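PDB 3QIT: polyketide synthase from Lyngbya majuscula 19L, which releases the product of curacin A biosynthesis through a thioesterase domain that forms its terminal alkene, probably by thioester hydrolysis, decarboxylation and sulfate elimination. Local coordinates for residues Met4-Leu9 / His64-His69; Ala83-Val88 / Thr110-Val115; Leu128-Glu133 / Glu225-Ile230; Gln187-Pro192 / Trp199-Ile204. All coordinates share one frame; numbering follows the deposited sequence.

Interaction 1: Met4-Leu9 / His64-His69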
loop_
_atom_site.group_PDB
_atom_site.type_symbol
_atom_site.label_atom_id
_atom_site.label_comp_id
_atom_site.label_asym_id
_atom_site.label_seq_id
_atom_site.Cartn_x
_atom_site.Cartn_y
_atom_site.Cartn_z
ATOM N N MET B 4 -10.324 25.201 -18.412
ATOM C CA MET B 4 -9.580 24.019 -18.022
ATOM C C MET B 4 -9.684 22.939 -19.096
ATOM O O MET B 4 -10.760 22.725 -19.646
ATOM C CB MET B 4 -10.135 23.482 -16.708
ATOM C CG MET B 4 -9.220 22.477 -16.052
ATOM S SD MET B 4 -9.965 21.742 -14.598
ATOM C CE MET B 4 -11.201 20.680 -15.331
ATOM N N GLU B 5 -8.563 22.286 -19.392
ATOM C CA GLU B 5 -8.548 21.078 -20.252
ATOM C C GLU B 5 -8.296 19.857 -19.372
ATOM O O GLU B 5 -7.626 19.943 -18.333
ATOM C CB GLU B 5 -7.401 21.125 -21.236
ATOM C CG GLU B 5 -7.336 22.317 -22.150
ATOM C CD GLU B 5 -6.187 22.170 -23.143
ATOM O OE1 GLU B 5 -6.403 22.438 -24.340
ATOM O OE2 GLU B 5 -5.078 21.756 -22.725
ATOM N N GLU B 6 -8.763 18.690 -19.819
ATOM C CA GLU B 6 -8.441 17.458 -19.121
ATOM C C GLU B 6 -7.715 16.534 -20.097
ATOM O O GLU B 6 -8.135 16.418 -21.241
ATOM C CB GLU B 6 -9.717 16.744 -18.671
ATOM C CG GLU B 6 -10.436 17.433 -17.516
ATOM C CD GLU B 6 -11.759 16.762 -17.185
ATOM O OE1 GLU B 6 -12.362 16.122 -18.084
ATOM O OE2 GLU B 6 -12.208 16.899 -16.025
ATOM N N LYS B 7 -6.615 15.919 -19.665
ATOM C CA LYS B 7 -5.963 14.887 -20.486
ATOM C C LYS B 7 -5.726 13.683 -19.593
ATOM O O LYS B 7 -5.325 13.845 -18.437
ATOM C CB LYS B 7 -4.607 15.339 -21.030
ATOM C CG LYS B 7 -4.615 16.651 -21.822
ATOM C CD LYS B 7 -5.384 16.536 -23.142
ATOM C CE LYS B 7 -5.666 17.916 -23.695
ATOM N NZ LYS B 7 -5.871 17.863 -25.148
ATOM N N PHE B 8 -5.943 12.480 -20.119
ATOM C CA PHE B 8 -5.795 11.281 -19.285
ATOM C C PHE B 8 -4.509 10.540 -19.587
ATOM O O PHE B 8 -4.070 10.489 -20.743
ATOM C CB PHE B 8 -7.011 10.370 -19.431
ATOM C CG PHE B 8 -8.211 10.882 -18.697
ATOM C CD1 PHE B 8 -8.989 11.908 -19.246
ATOM C CD2 PHE B 8 -8.511 10.419 -17.429
ATOM C CE1 PHE B 8 -10.065 12.438 -18.539
ATOM C CE2 PHE B 8 -9.624 10.926 -16.723
ATOM C CZ PHE B 8 -10.404 11.942 -17.299
ATOM N N LEU B 9 -3.900 10.003 -18.529
ATOM C CA LEU B 9 -2.639 9.263 -18.621
ATOM C C LEU B 9 -2.884 7.898 -17.965
ATOM O O LEU B 9 -3.450 7.835 -16.892
ATOM C CB LEU B 9 -1.526 10.021 -17.894
ATOM C CG LEU B 9 -0.115 9.445 -17.786
ATOM C CD1 LEU B 9 0.466 9.276 -19.188
ATOM C CD2 LEU B 9 0.777 10.347 -16.958
ATOM N N HIS B 64 -9.987 10.615 -6.580
ATOM C CA HIS B 64 -10.464 12.001 -6.468
ATOM C C HIS B 64 -10.812 12.504 -7.861
ATOM O O HIS B 64 -10.290 12.007 -8.859
ATOM C CB HIS B 64 -9.346 12.916 -5.948
ATOM C CG HIS B 64 -8.950 12.656 -4.522
ATOM N ND1 HIS B 64 -8.234 11.544 -4.125
ATOM C CD2 HIS B 64 -9.149 13.395 -3.407
ATOM C CE1 HIS B 64 -8.013 11.605 -2.820
ATOM N NE2 HIS B 64 -8.572 12.712 -2.356
ATOM N N GLY B 65 -11.701 13.484 -7.929
ATOM C CA GLY B 65 -11.976 14.191 -9.197
ATOM C C GLY B 65 -12.417 13.224 -10.279
ATOM O O GLY B 65 -13.311 12.412 -10.055
ATOM N N ARG B 66 -11.739 13.261 -11.419
ATOM C CA ARG B 66 -12.007 12.321 -12.522
ATOM C C ARG B 66 -10.977 11.206 -12.706
ATOM O O ARG B 66 -11.065 10.431 -13.669
ATOM C CB ARG B 66 -12.177 13.115 -13.841
ATOM C CG ARG B 66 -13.380 14.065 -13.865
ATOM C CD ARG B 66 -14.684 13.292 -14.058
ATOM N NE ARG B 66 -15.879 14.116 -13.856
ATOM C CZ ARG B 66 -16.462 14.872 -14.785
ATOM N NH1 ARG B 66 -15.945 14.972 -16.012
ATOM N NH2 ARG B 66 -17.573 15.524 -14.491
ATOM N N SER B 67 -10.020 11.076 -11.772
ATOM C CA SER B 67 -9.101 9.948 -11.841
ATOM C C SER B 67 -9.794 8.646 -11.394
ATOM O O SER B 67 -10.799 8.682 -10.672
ATOM C CB SER B 67 -7.839 10.163 -10.991
ATOM O OG SER B 67 -6.970 11.080 -11.625
ATOM N N SER B 68 -9.258 7.513 -11.847
ATOM C CA SER B 68 -9.813 6.195 -11.473
ATOM C C SER B 68 -9.927 5.998 -9.985
ATOM O O SER B 68 -9.102 6.490 -9.206
ATOM C CB SER B 68 -8.910 5.063 -11.990
ATOM O OG SER B 68 -8.868 5.106 -13.368
ATOM N N HIS B 69 -10.940 5.220 -9.597
ATOM C CA HIS B 69 -10.975 4.676 -8.232
ATOM C C HIS B 69 -10.145 3.399 -8.234
ATOM O O HIS B 69 -10.164 2.631 -9.225
ATOM C CB HIS B 69 -12.406 4.350 -7.817
ATOM C CG HIS B 69 -13.300 5.549 -7.724
ATOM N ND1 HIS B 69 -14.565 5.496 -7.180
ATOM C CD2 HIS B 69 -13.102 6.835 -8.106
ATOM C CE1 HIS B 69 -15.110 6.700 -7.235
ATOM N NE2 HIS B 69 -14.248 7.526 -7.804
HETATM O O HOH W 1 -13.714 13.964 -17.384
#
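Phe8 turns the edge of its ring to the backbone of Arg66: CE2 lies 3.4 Å from Arg66 O, which sits near the ring plane, and CZ is 4.1 Å from Arg66 CB. Two residues back on strand 5-11, Glu6 touches the aliphatic part of the same arginine, OE2 standing 3.8 Å from Arg66 CG. The arginine chain bends at its second torsion (chi2 -76°), which brings the guanidinium round toward the glutamate without a direct salt bridge. Glu6 OE2 and Arg66 NH1 stay 4.2 Å apart, and the carboxylate and guanidinium planes are turned 72° against each other. A water joins the two groups instead, donating to Glu6 OE1 at 2.6 Å and accepting from Arg66 NH1 at 2.8 Å, in the guanidinium plane.

In the alpha/beta hydrolase fold seen here, 5-11 is an outermost strand of the central sheet, and the loop after strand 55-59 is folded against it. That loop makes a type II' turn from His64 to Ser67, with Gly65 at positive phi and Ser67 N bonded to His64 O at 3.1 Å. Arg188 supplies the direct polar partners: its NE forms a salt bridge with Glu6 OE2, and its carbonyl accepts from Arg66 NE.

Interaction 2: Ala83-Val88 / Thr110-Val115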
loop_
_atom_site.group_PDB
_atom_site.type_symbol
_atom_site.label_atom_id
_atom_site.label_comp_id
_atom_site.label_asym_id
_atom_site.label_seq_id
_atom_site.Cartn_x
_atom_site.Cartn_y
_atom_site.Cartn_z
ATOM N N ALA B 83 3.915 7.540 -6.183
ATOM C CA ALA B 83 4.234 6.920 -7.462
ATOM C C ALA B 83 3.446 7.582 -8.596
ATOM O O ALA B 83 3.934 7.695 -9.725
ATOM C CB ALA B 83 3.950 5.378 -7.414
ATOM N N GLN B 84 2.188 7.929 -8.318
ATOM C CA GLN B 84 1.330 8.597 -9.278
ATOM C C GLN B 84 1.934 9.953 -9.647
ATOM O O GLN B 84 1.986 10.297 -10.827
ATOM C CB GLN B 84 -0.087 8.809 -8.680
ATOM C CG GLN B 84 -1.072 9.444 -9.657
ATOM C CD GLN B 84 -2.379 9.921 -8.994
ATOM O OE1 GLN B 84 -2.665 9.639 -7.816
ATOM N NE2 GLN B 84 -3.180 10.640 -9.774
ATOM N N ILE B 85 2.333 10.734 -8.637
ATOM C CA ILE B 85 2.963 12.049 -8.917
ATOM C C ILE B 85 4.297 11.901 -9.704
ATOM O O ILE B 85 4.542 12.648 -10.645
ATOM C CB ILE B 85 3.145 12.884 -7.648
ATOM C CG1 ILE B 85 1.782 13.246 -7.070
ATOM C CG2 ILE B 85 3.970 14.180 -7.929
ATOM C CD1 ILE B 85 1.832 13.681 -5.630
ATOM N N ASP B 86 5.125 10.932 -9.325
ATOM C CA ASP B 86 6.373 10.616 -10.068
ATOM C C ASP B 86 6.044 10.300 -11.533
ATOM O O ASP B 86 6.716 10.786 -12.455
ATOM C CB ASP B 86 7.080 9.422 -9.426
ATOM C CG ASP B 86 8.585 9.352 -9.737
ATOM O OD1 ASP B 86 9.233 10.404 -9.967
ATOM O OD2 ASP B 86 9.127 8.222 -9.710
ATOM N N ARG B 87 5.007 9.493 -11.758
ATOM C CA ARG B 87 4.583 9.193 -13.130
ATOM C C ARG B 87 4.182 10.454 -13.915
ATOM O O ARG B 87 4.548 10.599 -15.084
ATOM C CB ARG B 87 3.428 8.182 -13.123
ATOM C CG ARG B 87 2.902 7.844 -14.507
ATOM C CD ARG B 87 3.992 7.146 -15.329
ATOM N NE ARG B 87 3.549 6.856 -16.686
ATOM C CZ ARG B 87 3.690 7.693 -17.712
ATOM N NH1 ARG B 87 4.269 8.880 -17.536
ATOM N NH2 ARG B 87 3.265 7.338 -18.917
ATOM N N VAL B 88 3.450 11.365 -13.263
ATOM C CA VAL B 88 3.031 12.620 -13.888
ATOM C C VAL B 88 4.262 13.458 -14.265
ATOM O O VAL B 88 4.339 13.996 -15.378
ATOM C CB VAL B 88 2.106 13.451 -12.950
ATOM C CG1 VAL B 88 1.859 14.822 -13.566
ATOM C CG2 VAL B 88 0.758 12.727 -12.730
ATOM N N THR B 110 6.612 17.542 -0.732
ATOM C CA THR B 110 7.919 17.445 -0.046
ATOM C C THR B 110 8.601 16.105 -0.326
ATOM O O THR B 110 9.825 16.029 -0.488
ATOM C CB THR B 110 7.876 17.672 1.502
ATOM O OG1 THR B 110 7.129 16.634 2.154
ATOM C CG2 THR B 110 7.289 19.022 1.848
ATOM N N ALA B 111 7.818 15.046 -0.369
ATOM C CA ALA B 111 8.391 13.738 -0.599
ATOM C C ALA B 111 8.934 13.631 -2.011
ATOM O O ALA B 111 10.073 13.188 -2.219
ATOM C CB ALA B 111 7.379 12.649 -0.290
ATOM N N ILE B 112 8.179 14.113 -2.982
ATOM C CA ILE B 112 8.673 14.015 -4.363
ATOM C C ILE B 112 9.897 14.916 -4.611
ATOM O O ILE B 112 10.815 14.514 -5.306
ATOM C CB ILE B 112 7.553 14.159 -5.425
ATOM C CG1 ILE B 112 7.983 13.516 -6.759
ATOM C CG2 ILE B 112 7.209 15.587 -5.670
ATOM C CD1 ILE B 112 7.981 11.995 -6.768
ATOM N N ALA B 113 9.922 16.091 -3.978
ATOM C CA ALA B 113 11.071 17.001 -4.051
ATOM C C ALA B 113 12.299 16.404 -3.395
ATOM O O ALA B 113 13.413 16.682 -3.812
ATOM C CB ALA B 113 10.737 18.378 -3.432
ATOM N N SER B 114 12.090 15.564 -2.382
ATOM C CA SER B 114 13.208 14.889 -1.709
ATOM C C SER B 114 13.811 13.806 -2.593
ATOM O O SER B 114 15.025 13.581 -2.564
ATOM C CB SER B 114 12.795 14.347 -0.329
ATOM O OG SER B 114 12.062 13.131 -0.411
ATOM N N VAL B 115 12.961 13.177 -3.402
ATOM C CA VAL B 115 13.345 12.091 -4.308
ATOM C C VAL B 115 13.881 12.578 -5.661
ATOM O O VAL B 115 14.835 12.003 -6.194
ATOM C CB VAL B 115 12.162 11.108 -4.521
ATOM C CG1 VAL B 115 12.462 10.074 -5.623
ATOM C CG2 VAL B 115 11.817 10.405 -3.214
#
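Ile85 is the first residue of 83-88 to meet the other helix, its CG2 methyl lying 4.2 Å from Ile112 CG2. The branch that does the touching is anti to the backbone N of Ile85, while CG1 is anti to the carbonyl carbon (chi1 -65°). The two isoleucines approach at a slant and touch through one methyl each.

One residue on, Asp86 lies beside the other branch of Ile112. CD1 of Ile112 is 3.8 Å from Asp86 CB and equally far from Asp86 OD1, so a methyl rests along the base and one oxygen of the carboxylate. Ile112 reaches both neighbours because its CG1 arm runs anti to its own backbone N (chi1 -158°), sending CD1 to the aspartate while CG2 stays with Ile85. The charge of Asp86 is answered outside these segments, where OD2 forms a salt bridge with Arg116. Asp86 CA and Ile112 CA, the nearest such pair of the two segments, are 7.0 Å apart.

In 110-115, Ser114 OG bonds back to Ala111 O at 2.7 Å, and that carbonyl also accepts from Val115 N. Leu148 of the second subunit packs on Asp86, and Val141 of that subunit on Ser114, which puts this helix pair at the dimer contact. Helix 78-91 leads into strand 97-102, and helix 104-115 follows the turn after it, where the GxSxG sequence around Ser103 is consistent with the nucleophile elbow of an alpha/beta hydrolase.

Interaction 3: Leu128-Glu133 / Glu225-Ile230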
loop_
_atom_site.group_PDB
_atom_site.type_symbol
_atom_site.label_atom_id
_atom_site.label_comp_id
_atom_site.label_asym_id
_atom_site.label_seq_id
_atom_site.Cartn_x
_atom_site.Cartn_y
_atom_site.Cartn_z
ATOM N N LEU B 128 1.591 23.275 5.067
ATOM C CA LEU B 128 2.247 21.999 5.290
ATOM C C LEU B 128 1.914 21.494 6.681
ATOM O O LEU B 128 2.130 22.197 7.650
ATOM C CB LEU B 128 3.769 22.171 5.150
ATOM C CG LEU B 128 4.569 20.886 5.366
ATOM C CD1 LEU B 128 4.471 19.960 4.133
ATOM C CD2 LEU B 128 6.026 21.237 5.711
ATOM N N PRO B 129 1.351 20.271 6.776
ATOM C CA PRO B 129 1.100 19.730 8.126
ATOM C C PRO B 129 2.340 19.055 8.712
ATOM O O PRO B 129 3.322 18.819 8.009
ATOM C CB PRO B 129 -0.030 18.714 7.898
ATOM C CG PRO B 129 -0.038 18.415 6.411
ATOM C CD PRO B 129 0.855 19.403 5.694
ATOM N N LEU B 130 2.308 18.776 10.010
ATOM C CA LEU B 130 3.319 17.928 10.610
ATOM C C LEU B 130 2.552 16.795 11.279
ATOM O O LEU B 130 1.479 17.042 11.850
ATOM C CB LEU B 130 4.128 18.688 11.659
ATOM C CG LEU B 130 5.286 19.596 11.245
ATOM C CD1 LEU B 130 6.039 20.074 12.502
ATOM C CD2 LEU B 130 6.235 18.885 10.285
ATOM N N PRO B 131 3.079 15.564 11.189
ATOM C CA PRO B 131 2.515 14.441 11.947
ATOM C C PRO B 131 2.571 14.703 13.445
ATOM O O PRO B 131 3.557 15.267 13.949
ATOM C CB PRO B 131 3.442 13.275 11.589
ATOM C CG PRO B 131 4.078 13.656 10.306
ATOM C CD PRO B 131 4.230 15.143 10.367
ATOM N N ALA B 132 1.521 14.303 14.159
ATOM C CA ALA B 132 1.491 14.447 15.617
ATOM C C ALA B 132 2.559 13.574 16.280
ATOM O O ALA B 132 2.926 12.514 15.755
ATOM C CB ALA B 132 0.109 14.099 16.157
ATOM N N GLU B 133 3.074 14.045 17.412
ATOM C CA GLU B 133 3.917 13.237 18.275
ATOM C C GLU B 133 3.028 12.103 18.784
ATOM O O GLU B 133 2.011 12.358 19.430
ATOM C CB GLU B 133 4.454 14.087 19.436
ATOM C CG GLU B 133 5.430 13.379 20.377
ATOM C CD GLU B 133 6.814 13.181 19.773
ATOM O OE1 GLU B 133 7.317 14.101 19.092
ATOM O OE2 GLU B 133 7.405 12.102 19.992
ATOM N N GLU B 225 13.247 14.601 9.429
ATOM C CA GLU B 225 14.508 14.287 8.770
ATOM C C GLU B 225 14.379 14.447 7.257
ATOM O O GLU B 225 15.313 14.911 6.604
ATOM C CB GLU B 225 15.023 12.893 9.148
ATOM C CG GLU B 225 15.540 12.787 10.588
ATOM C CD GLU B 225 16.839 13.562 10.840
ATOM O OE1 GLU B 225 17.179 13.776 12.029
ATOM O OE2 GLU B 225 17.530 13.951 9.867
ATOM N N MET B 226 13.222 14.073 6.713
ATOM C CA MET B 226 12.930 14.301 5.298
ATOM C C MET B 226 12.984 15.798 4.995
ATOM O O MET B 226 13.679 16.218 4.060
ATOM C CB MET B 226 11.562 13.716 4.917
ATOM C CG MET B 226 10.917 14.342 3.670
ATOM S SD MET B 226 9.512 13.410 3.040
ATOM C CE MET B 226 10.375 12.046 2.274
ATOM N N LEU B 227 12.263 16.586 5.797
ATOM C CA LEU B 227 12.206 18.044 5.614
ATOM C C LEU B 227 13.602 18.674 5.692
ATOM O O LEU B 227 13.951 19.549 4.881
ATOM C CB LEU B 227 11.272 18.700 6.638
ATOM C CG LEU B 227 9.768 18.353 6.630
ATOM C CD1 LEU B 227 9.027 19.162 7.660
ATOM C CD2 LEU B 227 9.126 18.523 5.260
ATOM N N LYS B 228 14.407 18.185 6.631
ATOM C CA LYS B 228 15.764 18.683 6.822
ATOM C C LYS B 228 16.630 18.455 5.577
ATOM O O LYS B 228 17.505 19.269 5.279
ATOM C CB LYS B 228 16.399 18.030 8.061
ATOM C CG LYS B 228 17.604 18.770 8.614
ATOM C CD LYS B 228 18.193 18.070 9.838
ATOM C CE LYS B 228 19.383 18.859 10.396
ATOM N NZ LYS B 228 20.157 18.100 11.428
ATOM N N SER B 229 16.350 17.366 4.856
ATOM C CA SER B 229 17.155 16.913 3.709
ATOM C C SER B 229 16.881 17.661 2.399
ATOM O O SER B 229 17.689 17.591 1.453
ATOM C CB SER B 229 16.942 15.411 3.476
ATOM O OG SER B 229 15.729 15.152 2.771
ATOM N N ILE B 230 15.751 18.363 2.344
ATOM C CA ILE B 230 15.286 19.068 1.145
ATOM C C ILE B 230 16.375 20.057 0.685
ATOM O O ILE B 230 16.693 20.982 1.433
ATOM C CB ILE B 230 13.933 19.827 1.423
ATOM C CG1 ILE B 230 12.802 18.870 1.871
ATOM C CG2 ILE B 230 13.504 20.638 0.197
ATOM C CD1 ILE B 230 11.563 19.561 2.599
#
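No ring or other flat group takes part where Leu128 and Leu130 meet Leu227, so there are no faces or edges to assign; the contact is methyl against methyl. Leu128 and Leu227 reach toward each other tip to tip, with Leu128 CD2 4.1 Å from Leu227 CD1 and the same distance from Leu227 CD2. One methyl of the loop residue is thus set against the forked end of the helix residue. Leu130 comes in at a slant to Leu227, and its CD2 lies 3.8 Å from Leu227 CD1.

Leu227 CD1 is therefore shared by both loop leucines, while CD2, of the two, meets Leu128. Leu128 has CG anti to its backbone N (chi1 180°), which carries its methyls out to the helix. Leu130, two residues further on, has CG anti to its carbonyl carbon (chi1 -82°) and bends its CD2 in toward Leu227. Between the two segments the contact is wholly apolar, though at the start of the same helix Arg220 NH1 donates to Pro131 O. On the helix side, Ser229 OG donates to Met226 O at 2.6 Å, a bond that ties the serine to its own helix and not to the loop.

Leu128 directly follows Glu127, which with Ser103 and His269 is arranged as a Ser-His-Glu catalytic triad would be, so the loop probably starts beside the active site. Thr110 of helix 104-115 touches both Leu128 and Leu227, and from helix 247-256 Thr256 packs on Leu227 while Gln252 and Gln253 touch Leu130, so that the loop after strand 120-126 and helix 220-229 meet between these two helices.

Interaction 4: Gln187-Pro192 / Trp199-Ile204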
loop_
_atom_site.group_PDB
_atom_site.type_symbol
_atom_site.label_atom_id
_atom_site.label_comp_id
_atom_site.label_asym_id
_atom_site.label_seq_id
_atom_site.Cartn_x
_atom_site.Cartn_y
_atom_site.Cartn_z
ATOM N N GLN B 187 -20.343 20.259 -9.703
ATOM C CA GLN B 187 -20.622 19.786 -11.050
ATOM C C GLN B 187 -19.648 18.706 -11.490
ATOM O O GLN B 187 -20.055 17.677 -12.029
ATOM C CB GLN B 187 -20.518 21.022 -11.984
ATOM C CG GLN B 187 -20.716 20.866 -13.479
ATOM C CD GLN B 187 -20.673 22.255 -14.182
ATOM O OE1 GLN B 187 -19.630 22.903 -14.240
ATOM N NE2 GLN B 187 -21.808 22.700 -14.696
ATOM N N ARG B 188 -18.371 18.903 -11.188
ATOM C CA ARG B 188 -17.354 17.971 -11.634
ATOM C C ARG B 188 -17.358 16.652 -10.843
ATOM O O ARG B 188 -17.032 15.595 -11.382
ATOM C CB ARG B 188 -15.970 18.631 -11.600
ATOM C CG ARG B 188 -14.893 17.779 -12.245
ATOM C CD ARG B 188 -13.707 18.625 -12.662
ATOM N NE ARG B 188 -12.687 17.817 -13.339
ATOM C CZ ARG B 188 -11.647 17.217 -12.750
ATOM N NH1 ARG B 188 -11.478 17.296 -11.439
ATOM N NH2 ARG B 188 -10.775 16.525 -13.493
ATOM N N ILE B 189 -17.738 16.731 -9.572
ATOM C CA ILE B 189 -17.608 15.581 -8.674
ATOM C C ILE B 189 -18.924 15.078 -8.117
ATOM O O ILE B 189 -18.963 14.531 -7.025
ATOM C CB ILE B 189 -16.590 15.819 -7.540
ATOM C CG1 ILE B 189 -16.920 17.084 -6.710
ATOM C CG2 ILE B 189 -15.145 15.824 -8.137
ATOM C CD1 ILE B 189 -16.156 17.105 -5.347
ATOM N N THR B 190 -19.989 15.224 -8.895
ATOM C CA THR B 190 -21.254 14.551 -8.545
ATOM C C THR B 190 -21.739 13.678 -9.701
ATOM O O THR B 190 -21.372 13.911 -10.869
ATOM C CB THR B 190 -22.355 15.528 -8.134
ATOM O OG1 THR B 190 -22.454 16.589 -9.101
ATOM C CG2 THR B 190 -22.053 16.114 -6.754
ATOM N N GLN B 191 -22.592 12.705 -9.377
ATOM C CA GLN B 191 -23.154 11.811 -10.380
ATOM C C GLN B 191 -24.497 11.328 -9.859
ATOM O O GLN B 191 -24.684 11.249 -8.624
ATOM C CB GLN B 191 -22.216 10.623 -10.646
ATOM C CG GLN B 191 -22.150 9.628 -9.469
ATOM C CD GLN B 191 -21.101 8.527 -9.615
ATOM O OE1 GLN B 191 -21.026 7.643 -8.769
ATOM N NE2 GLN B 191 -20.274 8.597 -10.653
ATOM N N PRO B 192 -25.428 11.001 -10.775
ATOM C CA PRO B 192 -26.740 10.495 -10.338
ATOM C C PRO B 192 -26.621 9.178 -9.563
ATOM O O PRO B 192 -25.801 8.310 -9.913
ATOM C CB PRO B 192 -27.498 10.269 -11.652
ATOM C CG PRO B 192 -26.787 11.135 -12.686
ATOM C CD PRO B 192 -25.331 11.114 -12.248
ATOM N N TRP B 199 -21.468 12.201 -4.378
ATOM C CA TRP B 199 -20.091 12.462 -4.757
ATOM C C TRP B 199 -19.546 11.363 -5.654
ATOM O O TRP B 199 -19.875 10.196 -5.474
ATOM C CB TRP B 199 -19.175 12.550 -3.539
ATOM C CG TRP B 199 -19.536 13.633 -2.535
ATOM C CD1 TRP B 199 -19.803 13.443 -1.216
ATOM C CD2 TRP B 199 -19.607 15.051 -2.767
ATOM N NE1 TRP B 199 -20.014 14.655 -0.593
ATOM C CE2 TRP B 199 -19.942 15.657 -1.533
ATOM C CE3 TRP B 199 -19.429 15.874 -3.905
ATOM C CZ2 TRP B 199 -20.097 17.043 -1.388
ATOM C CZ3 TRP B 199 -19.581 17.257 -3.764
ATOM C CH2 TRP B 199 -19.925 17.826 -2.509
ATOM N N SER B 200 -18.714 11.738 -6.620
ATOM C CA SER B 200 -18.191 10.751 -7.560
ATOM C C SER B 200 -16.728 10.372 -7.270
ATOM O O SER B 200 -16.154 9.519 -7.950
ATOM C CB SER B 200 -18.379 11.251 -8.996
ATOM O OG SER B 200 -17.632 12.426 -9.175
ATOM N N TRP B 201 -16.162 10.965 -6.229
ATOM C CA TRP B 201 -14.886 10.494 -5.669
ATOM C C TRP B 201 -15.133 9.233 -4.805
ATOM O O TRP B 201 -16.279 8.878 -4.516
ATOM C CB TRP B 201 -14.144 11.620 -4.933
ATOM C CG TRP B 201 -14.901 12.358 -3.851
ATOM C CD1 TRP B 201 -15.601 13.541 -3.986
ATOM C CD2 TRP B 201 -15.033 11.963 -2.474
ATOM N NE1 TRP B 201 -16.121 13.924 -2.752
ATOM C CE2 TRP B 201 -15.789 12.965 -1.820
ATOM C CE3 TRP B 201 -14.532 10.881 -1.721
ATOM C CZ2 TRP B 201 -16.102 12.890 -0.456
ATOM C CZ3 TRP B 201 -14.837 10.814 -0.351
ATOM C CH2 TRP B 201 -15.622 11.815 0.255
ATOM N N ASP B 202 -14.065 8.537 -4.438
ATOM C CA ASP B 202 -14.211 7.205 -3.815
ATOM C C ASP B 202 -14.519 7.335 -2.331
ATOM O O ASP B 202 -13.656 7.751 -1.571
ATOM C CB ASP B 202 -12.911 6.404 -3.992
ATOM C CG ASP B 202 -13.086 4.923 -3.695
ATOM O OD1 ASP B 202 -14.016 4.562 -2.929
ATOM O OD2 ASP B 202 -12.286 4.114 -4.228
ATOM N N ALA B 203 -15.718 6.919 -1.911
ATOM C CA ALA B 203 -16.124 7.071 -0.496
ATOM C C ALA B 203 -15.167 6.467 0.531
ATOM O O ALA B 203 -15.163 6.884 1.698
ATOM C CB ALA B 203 -17.538 6.493 -0.288
ATOM N N ILE B 204 -14.372 5.484 0.124
ATOM C CA ILE B 204 -13.448 4.851 1.084
ATOM C C ILE B 204 -12.355 5.815 1.581
ATOM O O ILE B 204 -11.808 5.622 2.669
ATOM C CB ILE B 204 -12.838 3.550 0.502
ATOM C CG1 ILE B 204 -12.370 2.617 1.629
ATOM C CG2 ILE B 204 -11.722 3.854 -0.491
ATOM C CD1 ILE B 204 -13.498 1.788 2.253
HETATM O O HOH W 2 -15.888 12.487 -11.103
HETATM O O HOH W 3 -17.190 7.589 -10.021
#
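Ile189 reaches both indoles of 199-204 with one methyl: CD1 lies 3.8 Å from Trp199 CZ3 and 3.9 Å from Trp201 CD1, meeting the latter at the ring edge, near its plane. Its CG1 sits between the backbone N and the carbonyl carbon (chi1 56°), and the extended arm beyond carries CD1 to both rings. The tryptophans also meet each other, Trp201 NE1 standing 3.3 Å above one face of Trp199, toward the rim. Thr190 adds CG2 at a slant, 3.9 Å from Trp199 CE3. An alanine at Ile189 would remove the methyl common to both indoles, and would probably open a gap beside them and let the Trp201 ring shift.

The backbone here belongs to a small antiparallel hairpin of strands 190-193 and 196-199, in the region between strands 120-126 and 234-239 where alpha/beta hydrolases commonly carry their lid. Thr190 and Trp199 form a non-hydrogen-bonded pair. Just beyond it, Ser200 N donates to Ile189 O at 2.8 Å (148° at the hydrogen), coming from well above the carbonyl plane, 55° out of it. The same oxygen receives a CA-H contact from Trp199 CA at 3.3 Å and lies at the edge of the Trp199 ring.

Gln191 lays its amide alongside Ser200, with NE2 3.7 Å from Ser200 CB, while its OE1 is held by Arg198 NE. Ser200 OG is 2.6 Å from a water that also makes a weak bond to Arg188 O. Phe160 meets Trp199 edge-to-face, and His157 does the same with Trp201.

From the N terminus, interaction 1 closes first, folding the loop after strand 55-59 back on the edge strand 5-11. Interaction 2 follows in series and pairs the helices that flank strand 97-102. Interaction 3 then closes the longest loop, from 128-133 to 225-230, and interaction 4, a short hairpin closure, is nested inside it; none of the contacts cross. Arg188 joins interactions 1 and 4, so the hairpin region is tied to the sheet edge. Thr110 similarly links interaction 2 to interaction 3, and both of these touch the second subunit. Interactions 3 and 4, their centres about 32 Å apart, lie on opposite sides of the chain's centre.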